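Local coordinates for DNA repair protein RecO (Deinococcus radiodurans, PDB 1U5K) that probably takes part in DNA repair and in recombination by the RecF pathway, and binds a zinc ion, at residues A6-I11 / G32-I37; F53-V58 / Q111-F116; D160-D165 / A185-L190. One frame throughout, in Å; residues are numbered along the deposited sequence.

From the N terminus, interaction 1 comes first: it joins strands 5-17 and 32-38 and closes a loop of 20 residues that holds the strand 23-29. Interaction 2 opens further along, on strand 55-61, and spans 52 residues to reach helix 110-125, so it ties the N-terminal sheet to the helical part of the chain. The two touch, because strands 5-17 and 55-61 are neighbours in one sheet. Interaction 3 closes a 19-residue loop that includes Cys-173 and Cys-176 of the zinc site and brings helix 184-192 against residues 160-165, beside that site, with its centre about 32 Å from that of interaction 2. The three follow in series, neither nested nor crossed.

Interaction 1: residues A6-I11 / G32-I37; sequences ANRSGI and GKLKAI
Arg-8 and Leu-34 meet past the intervening strand 23-29, from strands 5-17 and 32-38 of the N-terminal OB-fold sheet of RecO; their CA atoms stand 8.9 Å apart, so no backbone pairing joins them and the contact runs through the side chains, with one carbonyl beside the guanidinium. Leu-34 reaches over with both methyls. Its CD2 rests on the root of the arginine, 4.0 Å from Arg-8 CB, and also hangs 4.3 Å above the guanidinium plane, over the middle of the group. Its CD1 lies over the same face, 4.0 Å from Arg-8 NH2. The arginine makes this possible by bending at chi2 (-84°) and again at chi3, which folds the guanidinium back over the leucine. At the edge of that group, in its plane, Gly-32 O is 3.8 Å from Arg-8 NH1, too far for a bond. The link there is indirect: Thr-29 OG1 is hydrogen-bonded to Gly-32 O and weakly to Arg-8 NH1. With an alanine in place of Arg-8, the face that Leu-34 packs on would be gone, and Thr-29 would probably lose its weak partner and the leucine methyls gain room to turn. Van der Waals contact with a flat cationic group thus does most of the work here, with a weak hydrogen bond to Thr-29 at its rim, on a partly exposed part of the sheet.

Interaction 2: residues F53-V58 / Q111-F116; sequences FHHVGV and QAFDLF
His-55 and Phe-113 meet ring to ring, the one at the start of strand 55-61 and the other in helix 110-125, with their CA atoms 11.3 Å apart. The closest approach is 3.6 Å, from His-55 CE1 to Phe-113 CZ. The imidazole carbon comes at the rim of the phenyl ring, near its plane, and CE2 of Phe-113 is the next atom along, 4.1 Å from the same His-55 CE1. The planes stand at 82° and the ring centres are 5.7 Å apart, yet the approach is oblique, so it is neither a stack nor an edge-to-face pair. Phe-113 gets there because its CG is anti to the backbone N (chi1 175°), which sends the ring straight out from the helix. The histidine is held by the nitrogen next to CE1: NE2 is hydrogen-bonded to Ser-9 OG, which is also bonded to Glu-77, and this limits how far the ring can turn.

This is the tight part. Phe-113 is the buried partner, with Ile-11, Pro-30 and Phe-108 also against its ring, whereas His-55 is partly exposed. Beyond the pair the fit between the two segments relaxes. Phe-53 CD2 stays 5.9 Å from Phe-116 CZ, and each of these rings packs mainly on other residues: Phe-53 edge-to-face on Tyr-89, Phe-116 on Ile-11, Ile-13, Met-95 and Ala-99. Farther round the helix, Gln-111 and Asp-114 are exposed. The arrangement joins the OB-fold domain at the N terminus of a RecO protein to the helical region that follows it, with the His-55/Phe-113 pair as one of several side-chain contacts between them.

Interaction 3: residues D160-D165 / A185-L190; sequences DPEHPD and AVLDFL
Glu-162 lies across Leu-187, the two side chains meeting at about a right angle where the loop 160-165 passes helix 184-192 with the CA atoms of Glu-162 and Leu-187 6.7 Å apart. From its root outward the glutamate runs along one methyl. Its CB is 3.7 Å from CD1 of Leu-187, and CG sits at the same distance from that methyl. The chain is extended beyond CG (chi2 -173°), so it then draws away slowly: CD is 4.0 Å and OE2 4.1 Å from Leu-187 CD1. One methyl therefore lies along the glutamate from CB to OE2. The other branch, Leu-187 CD2, turns to the backbone, 3.8 Å from Glu-162 CA and 3.9 Å from Pro-161 O, a carbonyl that also has a weak hydrogen bond from Arg-191.

The ring of Pro-161 lies close to Cys-153 and Cys-173 and about 7 Å from the zinc ion, so Leu-187 packs on a loop whose proline borders the zinc site. Residues 185-190 offer Glu-162 a methyl and no hydrogen bond, so the contact uses mainly its aliphatic part, and the seam between zinc-binding region and helix is held here by van der Waals packing.

Interaction 1: residues A6-I11 / G32-I37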
ATOM      1  N   ALA A   6     -30.447   8.971   7.602  1.00 39.49           N
ATOM      2  CA  ALA A   6     -29.804  10.280   7.610  1.00 38.92           C
ATOM      3  C   ALA A   6     -29.385  10.652   6.190  1.00 38.18           C
ATOM      4  O   ALA A   6     -28.979   9.797   5.406  1.00 37.56           O
ATOM      5  CB  ALA A   6     -28.592  10.241   8.529  1.00 38.98           C
ATOM      6  N   ASN A   7     -29.481  11.933   5.857  1.00 37.28           N
ATOM      7  CA  ASN A   7     -28.932  12.455   4.619  1.00 36.89           C
ATOM      8  C   ASN A   7     -27.503  12.933   4.875  1.00 36.54           C
ATOM      9  O   ASN A   7     -27.206  13.540   5.909  1.00 36.13           O
ATOM     10  CB  ASN A   7     -29.811  13.589   4.089  1.00 37.83           C
ATOM     11  CG  ASN A   7     -31.173  13.099   3.624  1.00 39.56           C
ATOM     12  OD1 ASN A   7     -31.291  12.114   2.897  1.00 41.67           O
ATOM     13  ND2 ASN A   7     -32.217  13.803   4.034  1.00 46.89           N
ATOM     14  N   ARG A   8     -26.615  12.568   3.955  1.00 35.12           N
ATOM     15  CA  ARG A   8     -25.212  12.943   4.021  1.00 34.32           C
ATOM     16  C   ARG A   8     -24.746  13.355   2.633  1.00 33.55           C
ATOM     17  O   ARG A   8     -25.358  13.002   1.629  1.00 32.94           O
ATOM     18  CB  ARG A   8     -24.394  11.775   4.564  1.00 34.46           C
ATOM     19  CG  ARG A   8     -24.606  11.552   6.051  1.00 34.90           C
ATOM     20  CD  ARG A   8     -23.711  12.475   6.869  1.00 36.87           C
ATOM     21  NE  ARG A   8     -23.230  11.562   7.879  1.00 41.62           N
ATOM     22  CZ  ARG A   8     -21.995  11.289   8.225  1.00 38.11           C
ATOM     23  NH1 ARG A   8     -20.916  11.931   7.797  1.00 35.13           N
ATOM     24  NH2 ARG A   8     -21.904  10.323   9.119  1.00 44.19           N
ATOM     25  N   SER A   9     -23.643  14.094   2.577  1.00 33.14           N
ATOM     26  CA  SER A   9     -23.134  14.628   1.320  1.00 33.92           C
ATOM     27  C   SER A   9     -21.609  14.738   1.393  1.00 32.91           C
ATOM     28  O   SER A   9     -21.041  15.287   2.336  1.00 32.92           O
ATOM     29  CB  SER A   9     -23.754  16.002   1.050  1.00 34.31           C
ATOM     30  OG  SER A   9     -23.406  16.468  -0.244  1.00 38.83           O
ATOM     31  N   GLY A  10     -20.924  14.150   0.421  1.00 31.31           N
ATOM     32  CA  GLY A  10     -19.482  14.266   0.391  1.00 29.67           C
ATOM     33  C   GLY A  10     -18.904  13.575  -0.818  1.00 27.92           C
ATOM     34  O   GLY A  10     -19.623  13.199  -1.740  1.00 26.83           O
ATOM     35  N   ILE A  11     -17.591  13.392  -0.752  1.00 25.93           N
ATOM     36  CA  ILE A  11     -16.777  12.949  -1.860  1.00 24.63           C
ATOM     37  C   ILE A  11     -16.294  11.523  -1.632  1.00 24.54           C
ATOM     38  O   ILE A  11     -15.692  11.217  -0.604  1.00 24.01           O
ATOM     39  CB  ILE A  11     -15.579  13.910  -1.973  1.00 23.96           C
ATOM     40  CG1 ILE A  11     -16.096  15.303  -2.353  1.00 24.87           C
ATOM     41  CG2 ILE A  11     -14.697  13.411  -3.102  1.00 25.20           C
ATOM     42  CD1 ILE A  11     -15.088  16.390  -2.274  1.00 25.76           C
ATOM     43  N   GLY A  32     -17.645  14.412   8.863  1.00 31.45           N
ATOM     44  CA  GLY A  32     -16.712  13.359   9.207  1.00 30.56           C
ATOM     45  C   GLY A  32     -16.570  12.345   8.087  1.00 30.03           C
ATOM     46  O   GLY A  32     -17.182  12.454   7.027  1.00 29.48           O
ATOM     47  N   LYS A  33     -15.726  11.354   8.343  1.00 29.49           N
ATOM     48  CA  LYS A  33     -15.559  10.240   7.428  1.00 30.72           C
ATOM     49  C   LYS A  33     -16.778   9.330   7.514  1.00 31.05           C
ATOM     50  O   LYS A  33     -17.265   9.118   8.621  1.00 31.15           O
ATOM     51  CB  LYS A  33     -14.341   9.425   7.844  1.00 30.87           C
ATOM     52  CG  LYS A  33     -12.957  10.034   7.652  1.00 33.35           C
ATOM     53  CD  LYS A  33     -11.962   8.940   8.059  1.00 34.92           C
ATOM     54  CE  LYS A  33     -10.627   9.463   8.510  1.00 35.14           C
ATOM     55  NZ  LYS A  33      -9.516   8.480   8.289  1.00 30.66           N
ATOM     56  N   LEU A  34     -17.195   8.734   6.398  1.00 30.57           N
ATOM     57  CA  LEU A  34     -18.345   7.848   6.329  1.00 30.52           C
ATOM     58  C   LEU A  34     -18.013   6.637   5.460  1.00 31.12           C
ATOM     59  O   LEU A  34     -17.574   6.797   4.330  1.00 30.94           O
ATOM     60  CB  LEU A  34     -19.556   8.577   5.732  1.00 30.93           C
ATOM     61  CG  LEU A  34     -20.841   7.798   5.438  1.00 32.74           C
ATOM     62  CD1 LEU A  34     -21.413   7.163   6.692  1.00 35.44           C
ATOM     63  CD2 LEU A  34     -21.856   8.723   4.794  1.00 37.41           C
ATOM     64  N   LYS A  35     -18.210   5.443   6.008  1.00 30.75           N
ATOM     65  CA  LYS A  35     -18.145   4.182   5.281  1.00 31.86           C
ATOM     66  C   LYS A  35     -19.553   3.610   5.155  1.00 31.11           C
ATOM     67  O   LYS A  35     -20.315   3.603   6.116  1.00 31.27           O
ATOM     68  CB  LYS A  35     -17.211   3.202   5.991  1.00 31.75           C
ATOM     69  CG  LYS A  35     -16.819   1.989   5.152  1.00 35.30           C
ATOM     70  CD  LYS A  35     -15.501   1.363   5.604  1.00 39.80           C
ATOM     71  CE  LYS A  35     -15.300  -0.032   5.023  1.00 45.28           C
ATOM     72  NZ  LYS A  35     -14.260  -0.854   5.708  1.00 47.02           N
ATOM     73  N   ALA A  36     -19.915   3.176   3.955  1.00 29.82           N
ATOM     74  CA  ALA A  36     -21.233   2.626   3.692  1.00 30.08           C
ATOM     75  C   ALA A  36     -21.197   1.659   2.511  1.00 30.48           C
ATOM     76  O   ALA A  36     -20.272   1.679   1.701  1.00 30.23           O
ATOM     77  CB  ALA A  36     -22.208   3.740   3.393  1.00 30.19           C
ATOM     78  N   ILE A  37     -22.224   0.823   2.416  1.00 31.37           N
ATOM     79  CA  ILE A  37     -22.350  -0.231   1.415  1.00 32.01           C
ATOM     80  C   ILE A  37     -23.627  -0.031   0.606  1.00 33.32           C
ATOM     81  O   ILE A  37     -24.689   0.160   1.194  1.00 33.06           O
ATOM     82  CB  ILE A  37     -22.342  -1.622   2.088  1.00 32.07           C
ATOM     83  CG1 ILE A  37     -22.489  -2.735   1.048  1.00 33.03           C
ATOM     84  CG2 ILE A  37     -23.463  -1.789   3.118  1.00 31.52           C
ATOM     85  CD1 ILE A  37     -22.026  -4.087   1.578  1.00 35.77           C
TER

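Interaction 2: residues F53-V58 / Q111-F116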
ATOM      1  N   PHE A  53     -14.030  10.393  -6.488  1.00 28.01           N
ATOM      2  CA  PHE A  53     -13.923  11.828  -6.672  1.00 28.15           C
ATOM      3  C   PHE A  53     -15.267  12.498  -6.959  1.00 28.46           C
ATOM      4  O   PHE A  53     -15.342  13.717  -7.032  1.00 28.23           O
ATOM      5  CB  PHE A  53     -12.834  12.217  -7.679  1.00 28.24           C
ATOM      6  CG  PHE A  53     -11.548  11.430  -7.537  1.00 27.21           C
ATOM      7  CD1 PHE A  53     -10.948  10.847  -8.640  1.00 27.17           C
ATOM      8  CD2 PHE A  53     -10.994  11.174  -6.298  1.00 26.53           C
ATOM      9  CE1 PHE A  53      -9.775  10.092  -8.530  1.00 30.27           C
ATOM     10  CE2 PHE A  53      -9.845  10.421  -6.175  1.00 28.40           C
ATOM     11  CZ  PHE A  53      -9.225   9.872  -7.278  1.00 29.55           C
ATOM     12  N   HIS A  54     -16.348  11.738  -7.037  1.00 28.84           N
ATOM     13  CA  HIS A  54     -17.665  12.344  -7.179  1.00 29.96           C
ATOM     14  C   HIS A  54     -18.138  12.915  -5.849  1.00 29.73           C
ATOM     15  O   HIS A  54     -17.908  12.311  -4.798  1.00 28.66           O
ATOM     16  CB  HIS A  54     -18.666  11.289  -7.646  1.00 31.22           C
ATOM     17  CG  HIS A  54     -18.561  10.931  -9.095  1.00 34.16           C
ATOM     18  ND1 HIS A  54     -19.390   9.997  -9.676  1.00 39.68           N
ATOM     19  CD2 HIS A  54     -17.777  11.410 -10.091  1.00 39.43           C
ATOM     20  CE1 HIS A  54     -19.104   9.898 -10.963  1.00 41.27           C
ATOM     21  NE2 HIS A  54     -18.152  10.768 -11.247  1.00 40.63           N
ATOM     22  N   HIS A  55     -18.764  14.088  -5.887  1.00 28.87           N
ATOM     23  CA  HIS A  55     -19.460  14.651  -4.730  1.00 29.33           C
ATOM     24  C   HIS A  55     -20.881  14.115  -4.852  1.00 30.09           C
ATOM     25  O   HIS A  55     -21.566  14.411  -5.833  1.00 29.97           O
ATOM     26  CB  HIS A  55     -19.426  16.191  -4.731  1.00 30.02           C
ATOM     27  CG  HIS A  55     -19.893  16.830  -3.459  1.00 28.93           C
ATOM     28  ND1 HIS A  55     -19.290  17.949  -2.928  1.00 35.16           N
ATOM     29  CD2 HIS A  55     -20.874  16.492  -2.589  1.00 32.59           C
ATOM     30  CE1 HIS A  55     -19.889  18.281  -1.797  1.00 35.11           C
ATOM     31  NE2 HIS A  55     -20.847  17.401  -1.560  1.00 34.03           N
ATOM     32  N   VAL A  56     -21.290  13.284  -3.897  1.00 30.53           N
ATOM     33  CA  VAL A  56     -22.609  12.666  -3.900  1.00 30.75           C
ATOM     34  C   VAL A  56     -23.425  13.041  -2.674  1.00 31.30           C
ATOM     35  O   VAL A  56     -22.874  13.318  -1.609  1.00 31.56           O
ATOM     36  CB  VAL A  56     -22.524  11.143  -4.017  1.00 31.52           C
ATOM     37  CG1 VAL A  56     -21.819  10.767  -5.303  1.00 33.25           C
ATOM     38  CG2 VAL A  56     -21.842  10.521  -2.794  1.00 33.10           C
ATOM     39  N   GLY A  57     -24.742  13.071  -2.849  1.00 31.75           N
ATOM     40  CA  GLY A  57     -25.711  13.109  -1.769  1.00 32.00           C
ATOM     41  C   GLY A  57     -26.259  11.702  -1.606  1.00 32.67           C
ATOM     42  O   GLY A  57     -26.595  11.024  -2.578  1.00 33.07           O
ATOM     43  N   VAL A  58     -26.267  11.226  -0.369  1.00 32.84           N
ATOM     44  CA  VAL A  58     -26.682   9.864  -0.076  1.00 33.34           C
ATOM     45  C   VAL A  58     -27.634   9.870   1.110  1.00 33.37           C
ATOM     46  O   VAL A  58     -27.442  10.607   2.074  1.00 32.84           O
ATOM     47  CB  VAL A  58     -25.517   8.920   0.297  1.00 33.02           C
ATOM     48  CG1 VAL A  58     -24.682   8.583  -0.928  1.00 34.22           C
ATOM     49  CG2 VAL A  58     -24.639   9.470   1.408  1.00 33.02           C
ATOM     50  N   GLN A 111     -13.955  22.107   8.125  1.00 29.57           N
ATOM     51  CA  GLN A 111     -12.877  22.896   7.540  1.00 29.41           C
ATOM     52  C   GLN A 111     -11.983  21.990   6.693  1.00 27.45           C
ATOM     53  O   GLN A 111     -11.562  22.353   5.599  1.00 26.40           O
ATOM     54  CB  GLN A 111     -12.072  23.595   8.634  1.00 30.72           C
ATOM     55  CG  GLN A 111     -12.814  24.694   9.385  1.00 36.23           C
ATOM     56  CD  GLN A 111     -13.786  24.226  10.454  1.00 41.14           C
ATOM     57  OE1 GLN A 111     -13.819  23.056  10.850  1.00 44.01           O
ATOM     58  NE2 GLN A 111     -14.590  25.165  10.932  1.00 47.20           N
ATOM     59  N   ALA A 112     -11.756  20.776   7.184  1.00 26.43           N
ATOM     60  CA  ALA A 112     -10.964  19.770   6.499  1.00 25.19           C
ATOM     61  C   ALA A 112     -11.677  19.339   5.231  1.00 24.44           C
ATOM     62  O   ALA A 112     -11.051  19.286   4.178  1.00 24.80           O
ATOM     63  CB  ALA A 112     -10.672  18.589   7.424  1.00 25.75           C
ATOM     64  N   PHE A 113     -12.984  19.108   5.309  1.00 25.21           N
ATOM     65  CA  PHE A 113     -13.774  18.765   4.138  1.00 25.30           C
ATOM     66  C   PHE A 113     -13.636  19.837   3.054  1.00 25.10           C
ATOM     67  O   PHE A 113     -13.383  19.529   1.884  1.00 23.03           O
ATOM     68  CB  PHE A 113     -15.267  18.542   4.425  1.00 25.42           C
ATOM     69  CG  PHE A 113     -16.053  18.310   3.155  1.00 25.52           C
ATOM     70  CD1 PHE A 113     -15.998  17.086   2.513  1.00 24.37           C
ATOM     71  CD2 PHE A 113     -16.732  19.351   2.536  1.00 25.67           C
ATOM     72  CE1 PHE A 113     -16.631  16.890   1.305  1.00 25.90           C
ATOM     73  CE2 PHE A 113     -17.372  19.172   1.332  1.00 26.90           C
ATOM     74  CZ  PHE A 113     -17.322  17.949   0.715  1.00 26.81           C
ATOM     75  N   ASP A 114     -13.778  21.095   3.454  1.00 25.51           N
ATOM     76  CA  ASP A 114     -13.772  22.183   2.477  1.00 25.70           C
ATOM     77  C   ASP A 114     -12.421  22.320   1.776  1.00 24.37           C
ATOM     78  O   ASP A 114     -12.342  22.541   0.564  1.00 24.09           O
ATOM     79  CB  ASP A 114     -14.061  23.515   3.163  1.00 26.91           C
ATOM     80  CG  ASP A 114     -15.522  23.683   3.523  1.00 30.28           C
ATOM     81  OD1 ASP A 114     -16.402  23.063   2.882  1.00 34.47           O
ATOM     82  OD2 ASP A 114     -15.839  24.448   4.451  1.00 33.83           O
ATOM     83  N   LEU A 115     -11.363  22.214   2.571  1.00 24.21           N
ATOM     84  CA  LEU A 115     -10.004  22.206   2.059  1.00 23.41           C
ATOM     85  C   LEU A 115      -9.743  21.003   1.168  1.00 22.87           C
ATOM     86  O   LEU A 115      -9.065  21.128   0.142  1.00 23.04           O
ATOM     87  CB  LEU A 115      -8.986  22.193   3.190  1.00 24.90           C
ATOM     88  CG  LEU A 115      -7.756  23.096   3.232  1.00 31.53           C
ATOM     89  CD1 LEU A 115      -6.574  22.262   3.678  1.00 36.91           C
ATOM     90  CD2 LEU A 115      -7.399  23.943   2.017  1.00 32.39           C
ATOM     91  N   PHE A 116     -10.203  19.823   1.580  1.00 23.73           N
ATOM     92  CA  PHE A 116     -10.074  18.652   0.712  1.00 23.44           C
ATOM     93  C   PHE A 116     -10.762  18.816  -0.651  1.00 23.36           C
ATOM     94  O   PHE A 116     -10.190  18.534  -1.706  1.00 23.62           O
ATOM     95  CB  PHE A 116     -10.566  17.391   1.421  1.00 23.42           C
ATOM     96  CG  PHE A 116     -10.537  16.183   0.548  1.00 21.37           C
ATOM     97  CD1 PHE A 116      -9.334  15.546   0.287  1.00 25.24           C
ATOM     98  CD2 PHE A 116     -11.693  15.704  -0.019  1.00 21.45           C
ATOM     99  CE1 PHE A 116      -9.293  14.458  -0.558  1.00 25.07           C
ATOM    100  CE2 PHE A 116     -11.661  14.613  -0.849  1.00 23.54           C
ATOM    101  CZ  PHE A 116     -10.462  13.991  -1.124  1.00 22.10           C
TER

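Interaction 3: residues D160-D165 / A185-L190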
ATOM      1  N   ASP A 160      15.107  28.704  14.743  1.00 27.35           N
ATOM      2  CA  ASP A 160      15.223  28.834  13.297  1.00 27.43           C
ATOM      3  C   ASP A 160      16.126  27.814  12.602  1.00 26.70           C
ATOM      4  O   ASP A 160      16.957  28.197  11.793  1.00 25.35           O
ATOM      5  CB  ASP A 160      15.710  30.247  12.970  1.00 29.40           C
ATOM      6  CG  ASP A 160      14.842  31.300  13.611  1.00 31.62           C
ATOM      7  OD1 ASP A 160      13.616  31.147  13.487  1.00 33.80           O
ATOM      8  OD2 ASP A 160      15.275  32.243  14.301  1.00 37.38           O
ATOM      9  N   PRO A 161      15.899  26.523  12.822  1.00 25.62           N
ATOM     10  CA  PRO A 161      16.695  25.477  12.178  1.00 26.51           C
ATOM     11  C   PRO A 161      16.492  25.480  10.665  1.00 26.90           C
ATOM     12  O   PRO A 161      15.395  25.743  10.173  1.00 29.03           O
ATOM     13  CB  PRO A 161      16.127  24.190  12.789  1.00 26.39           C
ATOM     14  CG  PRO A 161      14.721  24.508  13.151  1.00 24.46           C
ATOM     15  CD  PRO A 161      14.757  25.961  13.559  1.00 25.99           C
ATOM     16  N   GLU A 162      17.534  25.122   9.929  1.00 27.59           N
ATOM     17  CA  GLU A 162      17.488  25.173   8.477  1.00 28.55           C
ATOM     18  C   GLU A 162      17.743  23.828   7.810  1.00 27.96           C
ATOM     19  O   GLU A 162      17.830  23.749   6.586  1.00 26.85           O
ATOM     20  CB  GLU A 162      18.534  26.175   7.992  1.00 29.42           C
ATOM     21  CG  GLU A 162      18.347  27.586   8.515  1.00 33.32           C
ATOM     22  CD  GLU A 162      19.300  28.583   7.876  1.00 40.63           C
ATOM     23  OE1 GLU A 162      20.414  28.186   7.472  1.00 44.35           O
ATOM     24  OE2 GLU A 162      18.915  29.766   7.742  1.00 48.38           O
ATOM     25  N   HIS A 163      17.903  22.774   8.606  1.00 27.29           N
ATOM     26  CA  HIS A 163      18.348  21.510   8.031  1.00 27.74           C
ATOM     27  C   HIS A 163      17.315  20.395   8.130  1.00 26.81           C
ATOM     28  O   HIS A 163      16.479  20.396   9.044  1.00 25.52           O
ATOM     29  CB  HIS A 163      19.640  21.024   8.687  1.00 27.51           C
ATOM     30  CG  HIS A 163      20.791  21.976   8.553  1.00 28.12           C
ATOM     31  ND1 HIS A 163      21.968  21.614   7.934  1.00 27.48           N
ATOM     32  CD2 HIS A 163      20.977  23.239   9.008  1.00 28.97           C
ATOM     33  CE1 HIS A 163      22.813  22.628   7.975  1.00 26.64           C
ATOM     34  NE2 HIS A 163      22.240  23.627   8.622  1.00 28.91           N
ATOM     35  N   PRO A 164      17.440  19.419   7.233  1.00 26.55           N
ATOM     36  CA  PRO A 164      16.573  18.235   7.242  1.00 26.22           C
ATOM     37  C   PRO A 164      16.712  17.445   8.536  1.00 25.99           C
ATOM     38  O   PRO A 164      17.797  17.433   9.118  1.00 26.13           O
ATOM     39  CB  PRO A 164      17.089  17.392   6.071  1.00 26.71           C
ATOM     40  CG  PRO A 164      17.874  18.312   5.227  1.00 27.11           C
ATOM     41  CD  PRO A 164      18.435  19.342   6.149  1.00 27.35           C
ATOM     42  N   ASP A 165      15.620  16.813   8.954  1.00 25.79           N
ATOM     43  CA  ASP A 165      15.513  15.958  10.127  1.00 26.99           C
ATOM     44  C   ASP A 165      15.129  14.566   9.612  1.00 28.32           C
ATOM     45  O   ASP A 165      13.943  14.291   9.455  1.00 29.12           O
ATOM     46  CB  ASP A 165      14.401  16.516  11.027  1.00 25.76           C
ATOM     47  CG  ASP A 165      14.074  15.617  12.170  1.00 26.22           C
ATOM     48  OD1 ASP A 165      14.913  14.723  12.429  1.00 24.32           O
ATOM     49  OD2 ASP A 165      13.019  15.733  12.845  1.00 24.06           O
ATOM     50  N   ALA A 185      14.025  28.508  -0.871  1.00 32.82           N
ATOM     51  CA  ALA A 185      12.608  28.432  -1.229  1.00 31.81           C
ATOM     52  C   ALA A 185      11.970  27.230  -0.521  1.00 30.66           C
ATOM     53  O   ALA A 185      10.800  27.277  -0.140  1.00 31.26           O
ATOM     54  CB  ALA A 185      12.441  28.313  -2.743  1.00 31.97           C
ATOM     55  N   VAL A 186      12.728  26.154  -0.345  1.00 29.38           N
ATOM     56  CA  VAL A 186      12.245  25.008   0.421  1.00 28.98           C
ATOM     57  C   VAL A 186      11.979  25.376   1.871  1.00 28.58           C
ATOM     58  O   VAL A 186      10.904  25.124   2.414  1.00 27.73           O
ATOM     59  CB  VAL A 186      13.214  23.838   0.268  1.00 29.49           C
ATOM     60  CG1 VAL A 186      12.926  22.731   1.264  1.00 29.63           C
ATOM     61  CG2 VAL A 186      13.199  23.347  -1.169  1.00 28.82           C
ATOM     62  N   LEU A 187      12.920  26.087   2.481  1.00 28.15           N
ATOM     63  CA  LEU A 187      12.794  26.522   3.859  1.00 28.37           C
ATOM     64  C   LEU A 187      11.595  27.425   4.039  1.00 27.64           C
ATOM     65  O   LEU A 187      10.854  27.336   5.016  1.00 25.89           O
ATOM     66  CB  LEU A 187      14.022  27.302   4.337  1.00 29.56           C
ATOM     67  CG  LEU A 187      15.042  26.564   5.192  1.00 33.11           C
ATOM     68  CD1 LEU A 187      16.130  27.571   5.601  1.00 33.73           C
ATOM     69  CD2 LEU A 187      14.367  25.878   6.369  1.00 32.66           C
ATOM     70  N   ASP A 188      11.418  28.314   3.071  1.00 27.25           N
ATOM     71  CA  ASP A 188      10.326  29.259   3.178  1.00 26.84           C
ATOM     72  C   ASP A 188       8.978  28.545   3.122  1.00 26.35           C
ATOM     73  O   ASP A 188       8.037  28.862   3.857  1.00 27.12           O
ATOM     74  CB  ASP A 188      10.481  30.320   2.090  1.00 27.84           C
ATOM     75  CG  ASP A 188       9.226  31.095   1.875  1.00 27.85           C
ATOM     76  OD1 ASP A 188       8.566  30.758   0.874  1.00 36.68           O
ATOM     77  OD2 ASP A 188       8.798  31.963   2.655  1.00 33.37           O
ATOM     78  N   PHE A 189       8.876  27.581   2.220  1.00 26.21           N
ATOM     79  CA  PHE A 189       7.682  26.750   2.153  1.00 26.04           C
ATOM     80  C   PHE A 189       7.425  26.012   3.459  1.00 25.82           C
ATOM     81  O   PHE A 189       6.348  26.104   4.035  1.00 25.58           O
ATOM     82  CB  PHE A 189       7.760  25.753   1.003  1.00 25.83           C
ATOM     83  CG  PHE A 189       6.528  24.907   0.885  1.00 26.26           C
ATOM     84  CD1 PHE A 189       5.422  25.381   0.211  1.00 30.32           C
ATOM     85  CD2 PHE A 189       6.473  23.666   1.503  1.00 29.62           C
ATOM     86  CE1 PHE A 189       4.296  24.582   0.109  1.00 32.79           C
ATOM     87  CE2 PHE A 189       5.334  22.883   1.423  1.00 28.26           C
ATOM     88  CZ  PHE A 189       4.270  23.331   0.697  1.00 29.57           C
ATOM     89  N   LEU A 190       8.438  25.299   3.928  1.00 25.77           N
ATOM     90  CA  LEU A 190       8.305  24.512   5.144  1.00 26.07           C
ATOM     91  C   LEU A 190       7.876  25.351   6.341  1.00 26.92           C
ATOM     92  O   LEU A 190       7.032  24.910   7.113  1.00 27.85           O
ATOM     93  CB  LEU A 190       9.606  23.763   5.419  1.00 25.47           C
ATOM     94  CG  LEU A 190       9.961  22.640   4.459  1.00 23.62           C
ATOM     95  CD1 LEU A 190      11.282  22.047   4.849  1.00 24.14           C
ATOM     96  CD2 LEU A 190       8.924  21.565   4.300  1.00 27.65           C
TER